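Local atomic coordinates of 11S globulin seed storage protein (Amaranthus hypochondriacus, PDB entry 3QAC), a protein that probably serves as a nutrient reservoir in the seed, as a two-cupin storage protein of the 11S globulin family. Residues Arg180-Ala184 against Gly185-Gln189; Asp239-Gly242 against Asn243-Val247; Val299-Pro302 against Glu303-Arg306. All coordinates share one frame; numbering follows the deposited sequence.

Contact 1: Arg180-Ala184 against Gly185-Gln189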
ATOM      1  N   ARG A 180       0.893  21.048   4.600  1.00 35.36           N
ATOM      2  CA  ARG A 180       2.121  21.546   5.169  1.00 36.31           C
ATOM      3  C   ARG A 180       1.938  22.241   6.502  1.00 41.53           C
ATOM      4  O   ARG A 180       1.046  23.077   6.668  1.00 40.10           O
ATOM      5  CB  ARG A 180       2.825  22.494   4.215  1.00 41.31           C
ATOM      6  CG  ARG A 180       4.274  22.706   4.639  1.00 43.16           C
ATOM      7  CD  ARG A 180       5.012  23.431   3.583  1.00 41.11           C
ATOM      8  NE  ARG A 180       5.177  22.599   2.406  1.00 36.55           N
ATOM      9  CZ  ARG A 180       6.232  21.831   2.216  1.00 35.73           C
ATOM     10  NH1 ARG A 180       7.174  21.804   3.138  1.00 39.44           N
ATOM     11  NH2 ARG A 180       6.349  21.110   1.114  1.00 37.38           N
ATOM     12  N   PHE A 181       2.812  21.891   7.444  1.00 41.04           N
ATOM     13  CA  PHE A 181       2.809  22.477   8.773  1.00 39.62           C
ATOM     14  C   PHE A 181       4.112  23.254   8.951  1.00 41.02           C
ATOM     15  O   PHE A 181       5.191  22.703   8.753  1.00 38.58           O
ATOM     16  CB  PHE A 181       2.735  21.384   9.845  1.00 37.35           C
ATOM     17  CG  PHE A 181       1.570  20.428   9.697  1.00 31.52           C
ATOM     18  CD1 PHE A 181       0.538  20.429  10.619  1.00 31.87           C
ATOM     19  CD2 PHE A 181       1.528  19.510   8.662  1.00 32.91           C
ATOM     20  CE1 PHE A 181      -0.524  19.541  10.512  1.00 32.56           C
ATOM     21  CE2 PHE A 181       0.472  18.618   8.548  1.00 35.10           C
ATOM     22  CZ  PHE A 181      -0.557  18.631   9.480  1.00 35.30           C
ATOM     23  N   TYR A 182       4.012  24.534   9.304  1.00 40.52           N
ATOM     24  CA  TYR A 182       5.200  25.346   9.577  1.00 40.63           C
ATOM     25  C   TYR A 182       5.436  25.504  11.070  1.00 44.05           C
ATOM     26  O   TYR A 182       4.499  25.459  11.882  1.00 41.53           O
ATOM     27  CB  TYR A 182       5.107  26.730   8.928  1.00 41.04           C
ATOM     28  CG  TYR A 182       5.513  26.759   7.476  1.00 38.65           C
ATOM     29  CD1 TYR A 182       4.603  26.479   6.473  1.00 37.96           C
ATOM     30  CD2 TYR A 182       6.806  27.049   7.111  1.00 38.08           C
ATOM     31  CE1 TYR A 182       4.975  26.509   5.136  1.00 40.37           C
ATOM     32  CE2 TYR A 182       7.192  27.074   5.786  1.00 38.79           C
ATOM     33  CZ  TYR A 182       6.274  26.812   4.796  1.00 40.95           C
ATOM     34  OH  TYR A 182       6.670  26.838   3.468  1.00 32.16           O
ATOM     35  N   LEU A 183       6.705  25.693  11.412  1.00 41.01           N
ATOM     36  CA  LEU A 183       7.133  25.747  12.799  1.00 44.06           C
ATOM     37  C   LEU A 183       7.474  27.164  13.218  1.00 43.15           C
ATOM     38  O   LEU A 183       7.934  27.391  14.330  1.00 47.83           O
ATOM     39  CB  LEU A 183       8.343  24.842  12.981  1.00 38.51           C
ATOM     40  CG  LEU A 183       7.888  23.395  13.068  1.00 38.72           C
ATOM     41  CD1 LEU A 183       9.053  22.439  12.912  1.00 44.47           C
ATOM     42  CD2 LEU A 183       7.194  23.213  14.406  1.00 41.83           C
ATOM     43  N   ALA A 184       7.256  28.105  12.311  1.00 39.55           N
ATOM     44  CA  ALA A 184       7.568  29.503  12.561  1.00 48.41           C
ATOM     45  C   ALA A 184       6.913  30.375  11.494  1.00 45.34           C
ATOM     46  O   ALA A 184       6.565  29.897  10.417  1.00 45.43           O
ATOM     47  CB  ALA A 184       9.100  29.719  12.566  1.00 44.25           C
ATOM     48  N   GLY A 185       6.749  31.653  11.798  1.00 46.40           N
ATOM     49  CA  GLY A 185       6.249  32.612  10.830  1.00 48.36           C
ATOM     50  C   GLY A 185       4.742  32.597  10.681  1.00 51.45           C
ATOM     51  O   GLY A 185       4.025  31.967  11.457  1.00 54.13           O
ATOM     52  N   LYS A 186       4.256  33.307   9.675  1.00 52.08           N
ATOM     53  CA  LYS A 186       2.839  33.290   9.356  1.00 57.33           C
ATOM     54  C   LYS A 186       2.698  33.077   7.852  1.00 54.92           C
ATOM     55  O   LYS A 186       2.312  33.988   7.124  1.00 48.96           O
ATOM     56  CB  LYS A 186       2.173  34.594   9.790  1.00 59.21           C
ATOM     57  CG  LYS A 186       0.651  34.530   9.807  1.00 65.30           C
ATOM     58  CD  LYS A 186       0.028  35.929   9.905  1.00 74.25           C
ATOM     59  CE  LYS A 186      -1.484  35.920   9.575  1.00 76.25           C
ATOM     60  NZ  LYS A 186      -1.832  36.283   8.159  1.00 58.96           N
ATOM     61  N   PRO A 187       3.040  31.865   7.387  1.00 52.27           N
ATOM     62  CA  PRO A 187       3.103  31.466   5.976  1.00 52.62           C
ATOM     63  C   PRO A 187       1.734  31.358   5.325  1.00 49.48           C
ATOM     64  O   PRO A 187       0.772  30.947   5.973  1.00 52.17           O
ATOM     65  CB  PRO A 187       3.734  30.075   6.052  1.00 52.74           C
ATOM     66  CG  PRO A 187       3.315  29.568   7.373  1.00 51.64           C
ATOM     67  CD  PRO A 187       3.444  30.759   8.268  1.00 52.41           C
ATOM     68  N   GLN A 188       1.647  31.724   4.051  1.00 48.31           N
ATOM     69  CA  GLN A 188       0.414  31.532   3.298  1.00 48.77           C
ATOM     70  C   GLN A 188       0.198  30.041   3.054  1.00 53.21           C
ATOM     71  O   GLN A 188       1.160  29.287   2.955  1.00 48.05           O
ATOM     72  CB  GLN A 188       0.498  32.235   1.945  1.00 52.00           C
ATOM     73  CG  GLN A 188       0.523  33.758   1.986  1.00 57.49           C
ATOM     74  CD  GLN A 188       0.143  34.369   0.637  1.00 64.02           C
ATOM     75  OE1 GLN A 188      -0.534  33.738  -0.187  1.00 61.46           O
ATOM     76  NE2 GLN A 188       0.576  35.601   0.408  1.00 67.18           N
ATOM     77  N   GLN A 189      -1.056  29.614   2.959  1.00 54.20           N
ATOM     78  CA  GLN A 189      -1.333  28.253   2.516  1.00 51.26           C
ATOM     79  C   GLN A 189      -0.670  28.098   1.168  1.00 50.15           C
ATOM     80  O   GLN A 189      -0.679  29.015   0.358  1.00 51.49           O
ATOM     81  CB  GLN A 189      -2.835  27.994   2.398  1.00 48.15           C
ATOM     82  CG  GLN A 189      -3.562  28.051   3.731  1.00 53.02           C
ATOM     83  CD  GLN A 189      -2.939  27.118   4.773  1.00 63.05           C
ATOM     84  OE1 GLN A 189      -2.763  27.491   5.942  1.00 62.88           O
ATOM     85  NE2 GLN A 189      -2.591  25.902   4.347  1.00 62.60           N
TER

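Contact 2: Asp239-Gly242 against Asn243-Val247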
ATOM      1  N   ASP A 239       3.845  38.627  12.236  1.00 71.17           N
ATOM      2  CA  ASP A 239       4.902  38.379  11.248  1.00 63.60           C
ATOM      3  C   ASP A 239       4.364  38.478   9.829  1.00 66.40           C
ATOM      4  O   ASP A 239       3.295  37.954   9.520  1.00 68.86           O
ATOM      5  CB  ASP A 239       5.554  37.019  11.481  1.00 58.01           C
ATOM      6  CG  ASP A 239       6.860  36.864  10.740  1.00 59.01           C
ATOM      7  OD1 ASP A 239       6.949  37.279   9.568  1.00 59.46           O
ATOM      8  OD2 ASP A 239       7.810  36.322  11.334  1.00 61.58           O
ATOM      9  N   ASP A 240       5.108  39.152   8.966  1.00 59.51           N
ATOM     10  CA  ASP A 240       4.632  39.431   7.624  1.00 56.59           C
ATOM     11  C   ASP A 240       5.671  39.037   6.592  1.00 59.80           C
ATOM     12  O   ASP A 240       5.598  39.453   5.430  1.00 56.65           O
ATOM     13  CB  ASP A 240       4.282  40.917   7.481  1.00 67.01           C
ATOM     14  CG  ASP A 240       5.290  41.831   8.175  1.00 77.92           C
ATOM     15  OD1 ASP A 240       5.048  43.063   8.208  1.00 78.41           O
ATOM     16  OD2 ASP A 240       6.316  41.323   8.699  1.00 71.69           O
ATOM     17  N   ARG A 241       6.633  38.219   7.018  1.00 55.95           N
ATOM     18  CA  ARG A 241       7.747  37.831   6.165  1.00 50.24           C
ATOM     19  C   ARG A 241       7.456  36.654   5.245  1.00 49.54           C
ATOM     20  O   ARG A 241       8.178  36.442   4.261  1.00 52.93           O
ATOM     21  CB  ARG A 241       8.968  37.513   7.012  1.00 56.85           C
ATOM     22  CG  ARG A 241       9.465  38.682   7.828  1.00 55.84           C
ATOM     23  CD  ARG A 241      10.551  38.208   8.762  1.00 51.58           C
ATOM     24  NE  ARG A 241      10.036  37.206   9.685  1.00 49.28           N
ATOM     25  CZ  ARG A 241      10.806  36.349  10.343  1.00 57.57           C
ATOM     26  NH1 ARG A 241      10.262  35.461  11.168  1.00 55.56           N
ATOM     27  NH2 ARG A 241      12.126  36.382  10.171  1.00 55.09           N
ATOM     28  N   GLY A 242       6.403  35.902   5.547  1.00 42.54           N
ATOM     29  CA  GLY A 242       6.056  34.745   4.745  1.00 44.54           C
ATOM     30  C   GLY A 242       6.929  33.560   5.121  1.00 47.10           C
ATOM     31  O   GLY A 242       7.512  33.566   6.200  1.00 45.31           O
ATOM     32  N   ASN A 243       7.032  32.563   4.242  1.00 44.98           N
ATOM     33  CA  ASN A 243       7.716  31.297   4.573  1.00 46.59           C
ATOM     34  C   ASN A 243       9.232  31.305   4.341  1.00 49.93           C
ATOM     35  O   ASN A 243       9.957  30.431   4.835  1.00 48.62           O
ATOM     36  CB  ASN A 243       7.091  30.125   3.813  1.00 43.20           C
ATOM     37  CG  ASN A 243       7.194  30.287   2.295  1.00 46.84           C
ATOM     38  OD1 ASN A 243       6.938  31.366   1.750  1.00 48.48           O
ATOM     39  ND2 ASN A 243       7.556  29.211   1.609  1.00 40.71           N
ATOM     40  N   ILE A 244       9.718  32.280   3.581  1.00 47.64           N
ATOM     41  CA  ILE A 244      11.149  32.381   3.339  1.00 48.69           C
ATOM     42  C   ILE A 244      11.621  33.759   3.755  1.00 49.79           C
ATOM     43  O   ILE A 244      11.335  34.753   3.085  1.00 49.26           O
ATOM     44  CB  ILE A 244      11.481  32.124   1.870  1.00 47.80           C
ATOM     45  CG1 ILE A 244      10.784  30.843   1.403  1.00 44.11           C
ATOM     46  CG2 ILE A 244      12.993  32.070   1.651  1.00 41.92           C
ATOM     47  CD1 ILE A 244      10.819  30.642  -0.074  1.00 43.89           C
ATOM     48  N   VAL A 245      12.353  33.799   4.862  1.00 44.59           N
ATOM     49  CA  VAL A 245      12.719  35.050   5.501  1.00 50.33           C
ATOM     50  C   VAL A 245      14.184  35.427   5.295  1.00 50.52           C
ATOM     51  O   VAL A 245      15.031  34.570   5.043  1.00 46.38           O
ATOM     52  CB  VAL A 245      12.445  34.982   7.005  1.00 50.15           C
ATOM     53  CG1 VAL A 245      10.995  34.617   7.255  1.00 45.49           C
ATOM     54  CG2 VAL A 245      13.386  33.978   7.657  1.00 47.31           C
ATOM     55  N   ARG A 246      14.465  36.720   5.412  1.00 53.32           N
ATOM     56  CA  ARG A 246      15.809  37.251   5.216  1.00 55.98           C
ATOM     57  C   ARG A 246      16.597  37.314   6.521  1.00 54.58           C
ATOM     58  O   ARG A 246      16.074  37.727   7.551  1.00 58.50           O
ATOM     59  CB  ARG A 246      15.746  38.640   4.574  1.00 60.14           C
ATOM     60  CG  ARG A 246      17.110  39.294   4.345  1.00 59.66           C
ATOM     61  CD  ARG A 246      17.005  40.435   3.335  1.00 65.24           C
ATOM     62  NE  ARG A 246      16.371  40.002   2.086  1.00 68.98           N
ATOM     63  CZ  ARG A 246      15.297  40.575   1.538  1.00 71.94           C
ATOM     64  NH1 ARG A 246      14.720  41.629   2.114  1.00 68.30           N
ATOM     65  NH2 ARG A 246      14.801  40.094   0.400  1.00 65.03           N
ATOM     66  N   VAL A 247      17.856  36.892   6.471  1.00 55.17           N
ATOM     67  CA  VAL A 247      18.718  36.957   7.638  1.00 61.99           C
ATOM     68  C   VAL A 247      19.920  37.863   7.385  1.00 65.27           C
ATOM     69  O   VAL A 247      20.429  37.946   6.265  1.00 62.65           O
ATOM     70  CB  VAL A 247      19.188  35.554   8.053  1.00 62.98           C
ATOM     71  CG1 VAL A 247      18.243  34.504   7.486  1.00 57.87           C
ATOM     72  CG2 VAL A 247      20.601  35.295   7.576  1.00 67.26           C
TER
HETATM   73  O   HOH W   1      13.807  38.407   8.209  1.00 58.31           O

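Contact 3: Val299-Pro302 against Glu303-Arg306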
ATOM      1  N   VAL A 299      23.915   5.734 -18.152  1.00 55.56           N
ATOM      2  CA  VAL A 299      23.929   5.749 -19.587  1.00 52.84           C
ATOM      3  C   VAL A 299      24.713   6.955 -20.036  1.00 53.95           C
ATOM      4  O   VAL A 299      24.490   8.066 -19.558  1.00 53.11           O
ATOM      5  CB  VAL A 299      22.497   5.822 -20.154  1.00 56.62           C
ATOM      6  CG1 VAL A 299      22.524   5.799 -21.667  1.00 54.62           C
ATOM      7  CG2 VAL A 299      21.646   4.671 -19.616  1.00 56.22           C
ATOM      8  N   TYR A 300      25.681   6.713 -20.908  1.00 58.58           N
ATOM      9  CA  TYR A 300      26.239   7.754 -21.744  1.00 58.75           C
ATOM     10  C   TYR A 300      26.267   7.245 -23.179  1.00 65.92           C
ATOM     11  O   TYR A 300      26.478   6.058 -23.431  1.00 66.25           O
ATOM     12  CB  TYR A 300      27.643   8.171 -21.322  1.00 59.74           C
ATOM     13  CG  TYR A 300      28.276   9.024 -22.399  1.00 67.30           C
ATOM     14  CD1 TYR A 300      29.436   8.627 -23.055  1.00 66.91           C
ATOM     15  CD2 TYR A 300      27.669  10.212 -22.798  1.00 68.31           C
ATOM     16  CE1 TYR A 300      29.999   9.412 -24.060  1.00 70.08           C
ATOM     17  CE2 TYR A 300      28.211  10.996 -23.799  1.00 72.39           C
ATOM     18  CZ  TYR A 300      29.378  10.598 -24.427  1.00 75.63           C
ATOM     19  OH  TYR A 300      29.902  11.396 -25.423  1.00 71.16           O
ATOM     20  N   THR A 301      26.028   8.145 -24.120  1.00 67.63           N
ATOM     21  CA  THR A 301      26.211   7.838 -25.527  1.00 67.44           C
ATOM     22  C   THR A 301      26.891   9.041 -26.152  1.00 67.04           C
ATOM     23  O   THR A 301      26.346  10.143 -26.135  1.00 64.24           O
ATOM     24  CB  THR A 301      24.871   7.507 -26.246  1.00 65.51           C
ATOM     25  OG1 THR A 301      24.248   6.388 -25.602  1.00 56.20           O
ATOM     26  CG2 THR A 301      25.117   7.154 -27.708  1.00 61.65           C
ATOM     27  N   PRO A 302      28.112   8.832 -26.667  1.00 72.21           N
ATOM     28  CA  PRO A 302      28.944   9.821 -27.360  1.00 71.68           C
ATOM     29  C   PRO A 302      28.135  10.839 -28.156  1.00 70.75           C
ATOM     30  O   PRO A 302      27.505  10.482 -29.153  1.00 69.90           O
ATOM     31  CB  PRO A 302      29.768   8.951 -28.307  1.00 73.05           C
ATOM     32  CG  PRO A 302      29.979   7.687 -27.527  1.00 73.90           C
ATOM     33  CD  PRO A 302      28.753   7.504 -26.646  1.00 72.66           C
ATOM     34  N   GLU A 303      28.170  12.094 -27.719  1.00 70.18           N
ATOM     35  CA  GLU A 303      27.461  13.170 -28.402  1.00 67.30           C
ATOM     36  C   GLU A 303      25.969  12.881 -28.565  1.00 66.12           C
ATOM     37  O   GLU A 303      25.342  13.267 -29.557  1.00 66.07           O
ATOM     38  CB  GLU A 303      28.115  13.470 -29.750  1.00 74.28           C
ATOM     39  CG  GLU A 303      29.457  14.184 -29.622  1.00 79.81           C
ATOM     40  CD  GLU A 303      30.161  14.359 -30.959  1.00 92.87           C
ATOM     41  OE1 GLU A 303      30.133  13.407 -31.775  1.00 95.04           O
ATOM     42  OE2 GLU A 303      30.747  15.442 -31.192  1.00 90.93           O
ATOM     43  N   ALA A 304      25.410  12.186 -27.581  1.00 63.38           N
ATOM     44  CA  ALA A 304      23.967  12.012 -27.481  1.00 57.76           C
ATOM     45  C   ALA A 304      23.546  12.597 -26.143  1.00 53.94           C
ATOM     46  O   ALA A 304      22.673  13.459 -26.077  1.00 51.17           O
ATOM     47  CB  ALA A 304      23.592  10.550 -27.577  1.00 55.94           C
ATOM     48  N   GLY A 305      24.199  12.127 -25.083  1.00 54.82           N
ATOM     49  CA  GLY A 305      24.033  12.663 -23.744  1.00 49.71           C
ATOM     50  C   GLY A 305      24.138  11.602 -22.654  1.00 55.66           C
ATOM     51  O   GLY A 305      24.769  10.555 -22.829  1.00 50.65           O
ATOM     52  N   ARG A 306      23.503  11.864 -21.520  1.00 49.87           N
ATOM     53  CA  ARG A 306      23.540  10.915 -20.425  1.00 48.29           C
ATOM     54  C   ARG A 306      22.254  10.862 -19.595  1.00 47.13           C
ATOM     55  O   ARG A 306      21.414  11.785 -19.602  1.00 43.39           O
ATOM     56  CB  ARG A 306      24.738  11.188 -19.514  1.00 46.16           C
ATOM     57  CG  ARG A 306      24.717  12.543 -18.874  1.00 46.84           C
ATOM     58  CD  ARG A 306      25.662  12.580 -17.698  1.00 49.42           C
ATOM     59  NE  ARG A 306      26.388  13.844 -17.626  1.00 62.59           N
ATOM     60  CZ  ARG A 306      25.998  14.904 -16.919  1.00 63.68           C
ATOM     61  NH1 ARG A 306      26.742  16.008 -16.926  1.00 63.45           N
ATOM     62  NH2 ARG A 306      24.869  14.872 -16.208  1.00 64.90           N
TER

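Contact 1: Arg180-Ala184 against Gly185-Gln189
Strand 180-182 ends at Tyr182, and the chain then bends back through Leu183-Lys186 to bring Pro187 over the tyrosine, with CA of Tyr182 7.4 Å from CA of Pro187. Gly185 makes the bend with a positive phi of 81°, where a side chain would run into Ala184 O. The contact proper is a CH-pi contact: Pro187 CB sits 3.9 Å from the centroid of the Tyr182 ring, 20° off its normal and displaced toward the rim. Beside it, Pro187 CG reaches the root of the ring and comes within 3.5 Å of Tyr182 CD1. The proline therefore lies along the CG-CD1-CE1 side of the ring, and the two side chains run alongside, pointing opposite ways. With chi1 at -83°, Tyr182 CG lies beside the backbone N and anti to the carbonyl carbon, which swings the ring off the strand and under the returning chain. Pro187 CD completes the turn, 3.9 Å from Ala184 O. The phenol oxygen finds its partners beyond the turn, in hydrogen bonds to Glu190 OE2 and probably Asn243 ND2, and these help fix how the ring is placed. Glu190 also pairs with Arg180, itself salt-bridged to Glu72. Leu183 O takes a hydrogen bond from Tyr430 OH of the second subunit, which also packs on Ala184. The chemistry is thus divided: between the two segments the contact is apolar, proline CH groups on an aromatic face, while the polar end of the buried tyrosine is satisfied by residues further along the chain.

Contact 2: Asp239-Gly242 against Asn243-Val247
The guanidinium of Arg241 carries Val245 CG1 on one face, 3.4 Å above the plane and over its centre, while the Asp239 carboxylate and a water molecule lie at its edge, in its plane. Asp239 is gripped side-on by two nitrogens. Arg241 NH1 gives the salt bridge, 2.6 Å from the syn lone pair of Asp239 OD2, and Arg241 NE spreads its hydrogen over both oxygens, 3.1 Å from Asp239 OD1 and 2.9 Å from Asp239 OD2. Arg241 N adds a straight bond of 2.7 Å to Asp239 OD1, closing an Asx turn, so each carboxylate oxygen has two donors, which probably restrains the rotation of the carboxylate. At another part of the edge Arg241 NH2 donates a long bond to the water, which in turn donates to Arg246 O. Val245 crosses the arginine obliquely: its CB is 3.5 Å from Arg241 NH2, and its CG1 is 3.5 Å from Arg241 CB. A bend at chi3 (-61°) folds the arginine over this methyl. Gly242, at a phi of 80°, turns the chain between the two residues. Replacing Arg241 by a leucine would probably leave the Asp239 carboxylate without its counter-charge and take away the flat group that lies over Val245 CG1. Arg241 NH1 and NH2 also donate to Ile429 O and Asn428 O of the second subunit, which makes the pair part of the subunit interface. The turn follows helix 228-235 and leads into strand 244-246, which runs antiparallel to strand 61-68; there Val245 packs on Leu62 and Leu64, while on the neighbouring strand 26-30 Ile28 and Ala30 meet Asn243.

Contact 3: Val299-Pro302 against Glu303-Arg306
Tyr300 and Arg306 face each other as a non-hydrogen-bonded antiparallel pair in a tight hairpin, their CA atoms 4.4 Å apart. Backbone hydrogen bonds hold the next step. Thr301 N donates to Gly305 O at 3.0 Å, and Thr301 O accepts twice, from Ala304 N at 2.7 Å and from Gly305 N at 3.1 Å. The first of these two donors is tilted 28° from the carbonyl plane, whereas the second lies in it. Two residues, Ala304 and Gly305, thus oppose one threonine, a classic beta bulge, and Pro302 and Glu303 form the corners of the beta turn. Gly305, with phi at 145°, adopts angles at which a side chain would jam against the carbonyl O of Ala304. Weaker CA-H...O contacts brace the strands: Arg306 CA is 3.1 Å from Val299 O, and Tyr300 CA is 3.3 Å from Gly305 O. Among the side chains, Tyr300 folds back over the turn; chi1 of 168° places its CG opposite the backbone N, and the ring covers Pro302 N with one face. Its CD2 comes within 2.9 Å of Gly305 O, which lies oblique to the ring. A bond from Glu303 N to Tyr300 OH is possible but doubtful, since the hydroxyl is modelled too close to Pro302. Apolar packing lies on the other face of the hairpin, where Thr301 CB meets Ala304 CB at 3.6 Å; Thr301 OG1 there is hydrogen-bonded to Leu449 O. Strand 299-301 is an outermost strand of its sheet within the chain, and 305-310 joins it to strand 324-330. Strand 449-450 packs against the hairpin through Leu449, which touches Val299 and Ala304.

Along the chain the three contacts follow one another without overlap. Contacts 1 and 2 are neighbours, their centres 10 Å apart: strands 180-182 and 244-246 both pair antiparallel with strand 61-68, and the two turns touch directly, Pro187 packing on Asn243. Both also meet the 428-431 region of the second subunit, contact 1 at Tyr430 and contact 2 at Asn428, Ile429 and Gln431, so this corner of the first cupin sheet system takes part in assembly. Contact 3 belongs to the second cupin, on the opposite side of the chain's centre, 43 Å from either of the others between centres. It starts a separate antiparallel sheet and touches no other protein chain of the assembly.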